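Local coordinates for protein cytochrome P450 (CYP102L1) (Mycobacterium phage Adler, PDB 6N6Q) that binds heme b and, as a cytochrome P450 encoded by a bacteriophage, probably catalyses the monooxygenation of an organic substrate, at residues A[320-332]-A[426-438]. Sequence-based numbering, arbitrary orientation.
Sequences FQFDQIAKLRYLR and QHEMVIALAAILH. With HEM (protoporphyrin IX containing Fe), chain E.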
loop_
_atom_site.group_PDB
_atom_site.type_symbol
_atom_site.label_atom_id
_atom_site.label_comp_id
_atom_site.label_asym_id
_atom_site.label_seq_id
_atom_site.Cartn_x
_atom_site.Cartn_y
_atom_site.Cartn_z
ATOM N N PHE A 320 -19.603 7.674 12.551
ATOM C CA PHE A 320 -18.285 8.210 12.239
ATOM C C PHE A 320 -18.403 9.627 11.690
ATOM O O PHE A 320 -19.025 9.847 10.647
ATOM C CB PHE A 320 -17.568 7.315 11.228
ATOM C CG PHE A 320 -17.078 6.012 11.798
ATOM C CD1 PHE A 320 -16.013 5.983 12.682
ATOM C CD2 PHE A 320 -17.666 4.813 11.428
ATOM C CE1 PHE A 320 -15.554 4.785 13.203
ATOM C CE2 PHE A 320 -17.211 3.610 11.945
ATOM C CZ PHE A 320 -16.154 3.598 12.833
ATOM N N GLN A 321 -17.806 10.585 12.391
ATOM C CA GLN A 321 -17.604 11.927 11.871
ATOM C C GLN A 321 -16.116 12.140 11.625
ATOM O O GLN A 321 -15.269 11.537 12.292
ATOM C CB GLN A 321 -18.157 12.990 12.826
ATOM C CG GLN A 321 -18.155 12.562 14.274
ATOM C CD GLN A 321 -19.072 13.394 15.153
ATOM O OE1 GLN A 321 -19.188 14.608 14.981
ATOM N NE2 GLN A 321 -19.736 12.739 16.102
ATOM N N PHE A 322 -15.810 13.003 10.651
ATOM C CA PHE A 322 -14.451 13.089 10.123
ATOM C C PHE A 322 -13.432 13.410 11.211
ATOM O O PHE A 322 -12.335 12.836 11.230
ATOM C CB PHE A 322 -14.391 14.136 9.009
ATOM C CG PHE A 322 -13.003 14.396 8.501
ATOM C CD1 PHE A 322 -12.354 13.463 7.710
ATOM C CD2 PHE A 322 -12.346 15.573 8.814
ATOM C CE1 PHE A 322 -11.076 13.698 7.244
ATOM C CE2 PHE A 322 -11.070 15.815 8.349
ATOM C CZ PHE A 322 -10.434 14.877 7.564
ATOM N N ASP A 323 -13.773 14.318 12.127
ATOM C CA ASP A 323 -12.814 14.754 13.138
ATOM C C ASP A 323 -12.491 13.671 14.160
ATOM O O ASP A 323 -11.418 13.719 14.771
ATOM C CB ASP A 323 -13.339 15.997 13.857
ATOM C CG ASP A 323 -13.127 17.264 13.056
ATOM O OD1 ASP A 323 -12.057 17.395 12.424
ATOM O OD2 ASP A 323 -14.029 18.128 13.058
ATOM N N GLN A 324 -13.382 12.700 14.361
ATOM C CA GLN A 324 -13.153 11.693 15.391
ATOM C C GLN A 324 -12.041 10.719 15.028
ATOM O O GLN A 324 -11.453 10.110 15.928
ATOM C CB GLN A 324 -14.441 10.917 15.669
ATOM C CG GLN A 324 -15.469 11.689 16.472
ATOM C CD GLN A 324 -16.740 10.895 16.701
ATOM O OE1 GLN A 324 -17.129 10.071 15.871
ATOM N NE2 GLN A 324 -17.396 11.141 17.828
ATOM N N ILE A 325 -11.737 10.564 13.739
ATOM C CA ILE A 325 -10.806 9.524 13.312
ATOM C C ILE A 325 -9.403 9.809 13.832
ATOM O O ILE A 325 -8.755 8.938 14.423
ATOM C CB ILE A 325 -10.829 9.383 11.780
ATOM C CG1 ILE A 325 -12.248 9.062 11.307
ATOM C CG2 ILE A 325 -9.851 8.314 11.327
ATOM C CD1 ILE A 325 -12.927 7.970 12.112
ATOM N N ALA A 326 -8.914 11.035 13.633
ATOM C CA ALA A 326 -7.575 11.382 14.089
ATOM C C ALA A 326 -7.466 11.455 15.606
ATOM O O ALA A 326 -6.346 11.467 16.128
ATOM C CB ALA A 326 -7.137 12.713 13.477
ATOM N N LYS A 327 -8.590 11.503 16.322
ATOM C CA LYS A 327 -8.558 11.551 17.778
ATOM C C LYS A 327 -8.311 10.187 18.410
ATOM O O LYS A 327 -8.082 10.119 19.622
ATOM C CB LYS A 327 -9.862 12.148 18.318
ATOM C CG LYS A 327 -10.059 13.621 17.964
ATOM C CD LYS A 327 -11.226 14.247 18.718
ATOM C CE LYS A 327 -12.563 13.672 18.276
ATOM N NZ LYS A 327 -13.725 14.447 18.802
ATOM N N LEU A 328 -8.348 9.110 17.628
ATOM C CA LEU A 328 -8.049 7.770 18.131
ATOM C C LEU A 328 -6.535 7.602 18.143
ATOM O O LEU A 328 -5.935 7.084 17.200
ATOM C CB LEU A 328 -8.727 6.707 17.275
ATOM C CG LEU A 328 -10.252 6.783 17.192
ATOM C CD1 LEU A 328 -10.795 5.756 16.210
ATOM C CD2 LEU A 328 -10.873 6.591 18.568
ATOM N N ARG A 329 -5.909 8.050 19.235
ATOM C CA ARG A 329 -4.450 8.043 19.316
ATOM C C ARG A 329 -3.896 6.624 19.348
ATOM O O ARG A 329 -2.969 6.293 18.598
ATOM C CB ARG A 329 -3.986 8.818 20.548
ATOM C CG ARG A 329 -2.578 8.445 20.997
ATOM C CD ARG A 329 -2.250 8.997 22.373
ATOM N NE ARG A 329 -1.104 8.315 22.970
ATOM C CZ ARG A 329 0.162 8.677 22.792
ATOM N NH1 ARG A 329 0.455 9.721 22.027
ATOM N NH2 ARG A 329 1.138 7.994 23.378
ATOM N N TYR A 330 -4.444 5.771 20.218
ATOM C CA TYR A 330 -3.860 4.444 20.396
ATOM C C TYR A 330 -4.057 3.576 19.160
ATOM O O TYR A 330 -3.162 2.809 18.789
ATOM C CB TYR A 330 -4.450 3.761 21.627
ATOM C CG TYR A 330 -3.766 2.452 21.950
ATOM C CD1 TYR A 330 -2.521 2.434 22.566
ATOM C CD2 TYR A 330 -4.358 1.238 21.632
ATOM C CE1 TYR A 330 -1.887 1.242 22.860
ATOM C CE2 TYR A 330 -3.730 0.040 21.922
ATOM C CZ TYR A 330 -2.495 0.049 22.536
ATOM O OH TYR A 330 -1.866 -1.138 22.829
ATOM N N LEU A 331 -5.220 3.677 18.510
ATOM C CA LEU A 331 -5.436 2.914 17.285
ATOM C C LEU A 331 -4.479 3.353 16.185
ATOM O O LEU A 331 -4.052 2.530 15.368
ATOM C CB LEU A 331 -6.886 3.051 16.824
ATOM C CG LEU A 331 -7.337 2.059 15.751
ATOM C CD1 LEU A 331 -7.001 0.635 16.169
ATOM C CD2 LEU A 331 -8.827 2.199 15.482
ATOM N N ARG A 332 -4.126 4.640 16.153
ATOM C CA ARG A 332 -3.101 5.100 15.223
ATOM C C ARG A 332 -1.742 4.499 15.565
ATOM O O ARG A 332 -0.953 4.176 14.668
ATOM C CB ARG A 332 -3.038 6.628 15.234
ATOM C CG ARG A 332 -1.885 7.223 14.441
ATOM C CD ARG A 332 -1.935 6.821 12.972
ATOM N NE ARG A 332 -0.956 7.566 12.186
ATOM C CZ ARG A 332 -1.224 8.699 11.546
ATOM N NH1 ARG A 332 -2.446 9.213 11.590
ATOM N NH2 ARG A 332 -0.273 9.317 10.860
ATOM N N GLN A 426 -4.129 6.320 5.888
ATOM C CA GLN A 426 -4.249 6.405 7.339
ATOM C C GLN A 426 -5.687 6.663 7.771
ATOM O O GLN A 426 -6.102 6.206 8.840
ATOM C CB GLN A 426 -3.318 7.490 7.877
ATOM C CG GLN A 426 -1.849 7.106 7.809
ATOM C CD GLN A 426 -0.923 8.287 8.009
ATOM O OE1 GLN A 426 -1.345 9.441 7.932
ATOM N NE2 GLN A 426 0.351 8.006 8.266
ATOM N N HIS A 427 -6.466 7.372 6.953
ATOM C CA HIS A 427 -7.863 7.607 7.301
ATOM C C HIS A 427 -8.681 6.328 7.178
ATOM O O HIS A 427 -9.446 5.979 8.084
ATOM C CB HIS A 427 -8.450 8.710 6.422
ATOM C CG HIS A 427 -9.758 9.242 6.920
ATOM N ND1 HIS A 427 -9.869 9.966 8.088
ATOM C CD2 HIS A 427 -11.010 9.154 6.412
ATOM C CE1 HIS A 427 -11.133 10.303 8.276
ATOM N NE2 HIS A 427 -11.846 9.822 7.274
ATOM N N GLU A 428 -8.527 5.606 6.064
ATOM C CA GLU A 428 -9.332 4.407 5.849
ATOM C C GLU A 428 -8.907 3.262 6.760
ATOM O O GLU A 428 -9.740 2.426 7.126
ATOM C CB GLU A 428 -9.257 3.967 4.385
ATOM C CG GLU A 428 -7.870 3.557 3.925
ATOM C CD GLU A 428 -7.892 2.767 2.631
ATOM O OE1 GLU A 428 -8.773 1.893 2.480
ATOM O OE2 GLU A 428 -7.030 3.023 1.763
ATOM N N MET A 429 -7.626 3.202 7.133
ATOM C CA MET A 429 -7.167 2.113 7.989
ATOM C C MET A 429 -7.717 2.238 9.404
ATOM O O MET A 429 -7.989 1.222 10.051
ATOM C CB MET A 429 -5.638 2.068 8.013
ATOM C CG MET A 429 -5.007 1.557 6.725
ATOM S SD MET A 429 -3.221 1.330 6.842
ATOM C CE MET A 429 -2.670 3.008 7.139
ATOM N N VAL A 430 -7.897 3.466 9.894
ATOM C CA VAL A 430 -8.416 3.655 11.244
ATOM C C VAL A 430 -9.914 3.376 11.293
ATOM O O VAL A 430 -10.397 2.680 12.192
ATOM C CB VAL A 430 -8.088 5.071 11.755
ATOM C CG1 VAL A 430 -8.719 5.299 13.121
ATOM C CG2 VAL A 430 -6.585 5.271 11.830
ATOM N N ILE A 431 -10.671 3.913 10.331
ATOM C CA ILE A 431 -12.114 3.682 10.308
ATOM C C ILE A 431 -12.414 2.194 10.184
ATOM O O ILE A 431 -13.341 1.677 10.818
ATOM C CB ILE A 431 -12.776 4.481 9.169
ATOM C CG1 ILE A 431 -12.410 5.962 9.259
ATOM C CG2 ILE A 431 -14.286 4.313 9.210
ATOM C CD1 ILE A 431 -13.162 6.837 8.276
ATOM N N ALA A 432 -11.634 1.484 9.364
ATOM C CA ALA A 432 -11.856 0.054 9.182
ATOM C C ALA A 432 -11.592 -0.709 10.474
ATOM O O ALA A 432 -12.384 -1.572 10.873
ATOM C CB ALA A 432 -10.969 -0.474 8.054
ATOM N N LEU A 433 -10.480 -0.403 11.145
ATOM C CA LEU A 433 -10.148 -1.103 12.383
ATOM C C LEU A 433 -11.081 -0.701 13.516
ATOM O O LEU A 433 -11.474 -1.544 14.331
ATOM C CB LEU A 433 -8.694 -0.832 12.765
ATOM C CG LEU A 433 -7.647 -1.622 11.983
ATOM C CD1 LEU A 433 -6.265 -1.074 12.259
ATOM C CD2 LEU A 433 -7.719 -3.093 12.352
ATOM N N ALA A 434 -11.442 0.583 13.590
ATOM C CA ALA A 434 -12.332 1.038 14.653
ATOM C C ALA A 434 -13.690 0.356 14.561
ATOM O O ALA A 434 -14.259 -0.047 15.580
ATOM C CB ALA A 434 -12.491 2.557 14.598
ATOM N N ALA A 435 -14.218 0.208 13.343
ATOM C CA ALA A 435 -15.511 -0.446 13.173
ATOM C C ALA A 435 -15.442 -1.922 13.547
ATOM O O ALA A 435 -16.363 -2.453 14.177
ATOM C CB ALA A 435 -15.999 -0.278 11.736
ATOM N N ILE A 436 -14.357 -2.600 13.173
ATOM C CA ILE A 436 -14.234 -4.026 13.463
ATOM C C ILE A 436 -14.125 -4.260 14.967
ATOM O O ILE A 436 -14.816 -5.118 15.528
ATOM C CB ILE A 436 -13.036 -4.622 12.700
ATOM C CG1 ILE A 436 -13.318 -4.621 11.195
ATOM C CG2 ILE A 436 -12.730 -6.030 13.191
ATOM C CD1 ILE A 436 -12.130 -5.007 10.346
ATOM N N LEU A 437 -13.263 -3.494 15.642
ATOM C CA LEU A 437 -13.104 -3.647 17.086
ATOM C C LEU A 437 -14.368 -3.260 17.841
ATOM O O LEU A 437 -14.645 -3.816 18.911
ATOM C CB LEU A 437 -11.929 -2.805 17.577
ATOM C CG LEU A 437 -10.530 -3.279 17.191
ATOM C CD1 LEU A 437 -9.497 -2.318 17.739
ATOM C CD2 LEU A 437 -10.293 -4.687 17.710
ATOM N N HIS A 438 -15.138 -2.310 17.311
ATOM C CA HIS A 438 -16.364 -1.877 17.966
ATOM C C HIS A 438 -17.484 -2.901 17.822
ATOM O O HIS A 438 -18.282 -3.074 18.751
ATOM C CB HIS A 438 -16.803 -0.527 17.392
ATOM C CG HIS A 438 -18.006 0.057 18.061
ATOM N ND1 HIS A 438 -19.292 -0.320 17.738
ATOM C CD2 HIS A 438 -18.120 1.002 19.023
ATOM C CE1 HIS A 438 -20.146 0.363 18.481
ATOM N NE2 HIS A 438 -19.461 1.172 19.268
HETATM C CHA HEM E . 3.828 5.806 -3.478
HETATM C CHB HEM E . 3.361 2.949 0.426
HETATM C CHC HEM E . -1.467 3.524 0.267
HETATM C CHD HEM E . -1.012 5.737 -4.036
HETATM C C1A HEM E . 4.142 5.007 -2.395
HETATM C C2A HEM E . 5.470 4.652 -1.928
HETATM C C3A HEM E . 5.338 3.867 -0.857
HETATM C C4A HEM E . 3.924 3.690 -0.594
HETATM C CMA HEM E . 6.499 3.256 -0.046
HETATM C CAA HEM E . 6.812 5.089 -2.554
HETATM C CBA HEM E . 7.169 4.107 -3.667
HETATM C CGA HEM E . 8.555 4.378 -4.193
HETATM O O1A HEM E . 9.271 5.236 -3.612
HETATM O O2A HEM E . 8.947 3.732 -5.198
HETATM C C1B HEM E . 2.021 2.903 0.759
HETATM C C2B HEM E . 1.462 2.308 1.956
HETATM C C3B HEM E . 0.123 2.464 1.917
HETATM C C4B HEM E . -0.200 3.165 0.687
HETATM C CMB HEM E . 2.325 1.629 3.045
HETATM C CAB HEM E . -0.963 2.020 2.932
HETATM C CBB HEM E . -0.731 1.344 4.064
HETATM C C1C HEM E . -1.782 4.199 -0.896
HETATM C C2C HEM E . -3.097 4.647 -1.308
HETATM C C3C HEM E . -2.989 5.256 -2.490
HETATM C C4C HEM E . -1.586 5.223 -2.886
HETATM C CMC HEM E . -4.414 4.456 -0.526
HETATM C CAC HEM E . -4.197 5.864 -3.242
HETATM C CBC HEM E . -4.081 6.502 -4.411
HETATM C C1D HEM E . 0.333 5.961 -4.263
HETATM C C2D HEM E . 0.914 6.622 -5.417
HETATM C C3D HEM E . 2.244 6.642 -5.263
HETATM C C4D HEM E . 2.564 5.995 -4.005
HETATM C CMD HEM E . 0.132 7.201 -6.618
HETATM C CAD HEM E . 3.266 7.250 -6.250
HETATM C CBD HEM E . 3.410 8.748 -5.996
HETATM C CGD HEM E . 4.476 9.326 -6.893
HETATM O O1D HEM E . 4.365 10.525 -7.263
HETATM O O2D HEM E . 5.435 8.591 -7.247
HETATM N NA HEM E . 3.228 4.398 -1.554
HETATM N NB HEM E . 0.979 3.415 0.011
HETATM N NC HEM E . -0.890 4.569 -1.884
HETATM N ND HEM E . 1.372 5.594 -3.425
HETATM FE FE HEM E . 1.160 4.369 -1.782
#
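Ile325 presses on helix 426-438 between His427, Val430 and Ile431. Its CB lies 3.6 Å from His427 CE1. Ile325 CG2 lies 3.7 Å from Val430 CG1 and also touches His427 ND1. The other branch runs to Ile431: CG1 touches both that residue and the imidazole, and the tip, Ile325 CD1, ends 3.5 Å from Ile431 CG1. With CG1 anti to the carbonyl carbon (chi1 -58°), the two branches spread over neighbouring side chains of the helix.

Leu331 fills a second site. It is a knob in the hole formed by Val430, Leu433, Ala434 and Leu437, with Leu331 CD2 3.8 Å from Ala434 CB. Leu328 bridges the two sites through CD1, which touches Val430 and Ala434. Phe320 packs on Ile431, Ala434 and Ala435. Ile431 CG2 sits over the Phe320 ring face, 3.9 Å from the centroid and 4° off the normal, a CH-pi contact, while Ala434 CB lies at the ring edge.

Phe322 meets the His427 ring obliquely, planes at 43°. Phe320 O bonds to His126 of helix 119-145. Arg332 lays one guanidinium face over the Gln426 side chain.

Helix 426-438 belongs to the P450 L helix, which follows the heme-binding cysteine loop. Glu428 points away from the contact; Glu428 and Met429 both reach the heme, with Met429 SD 3.7 Å from HEM CBB. The centre of the contact is mostly apolar, with His427 as the polar exception; its NE2 is satisfied by His126. Shape and dispersion hold the aliphatic part together, and His126 ties both segments to helix 119-145.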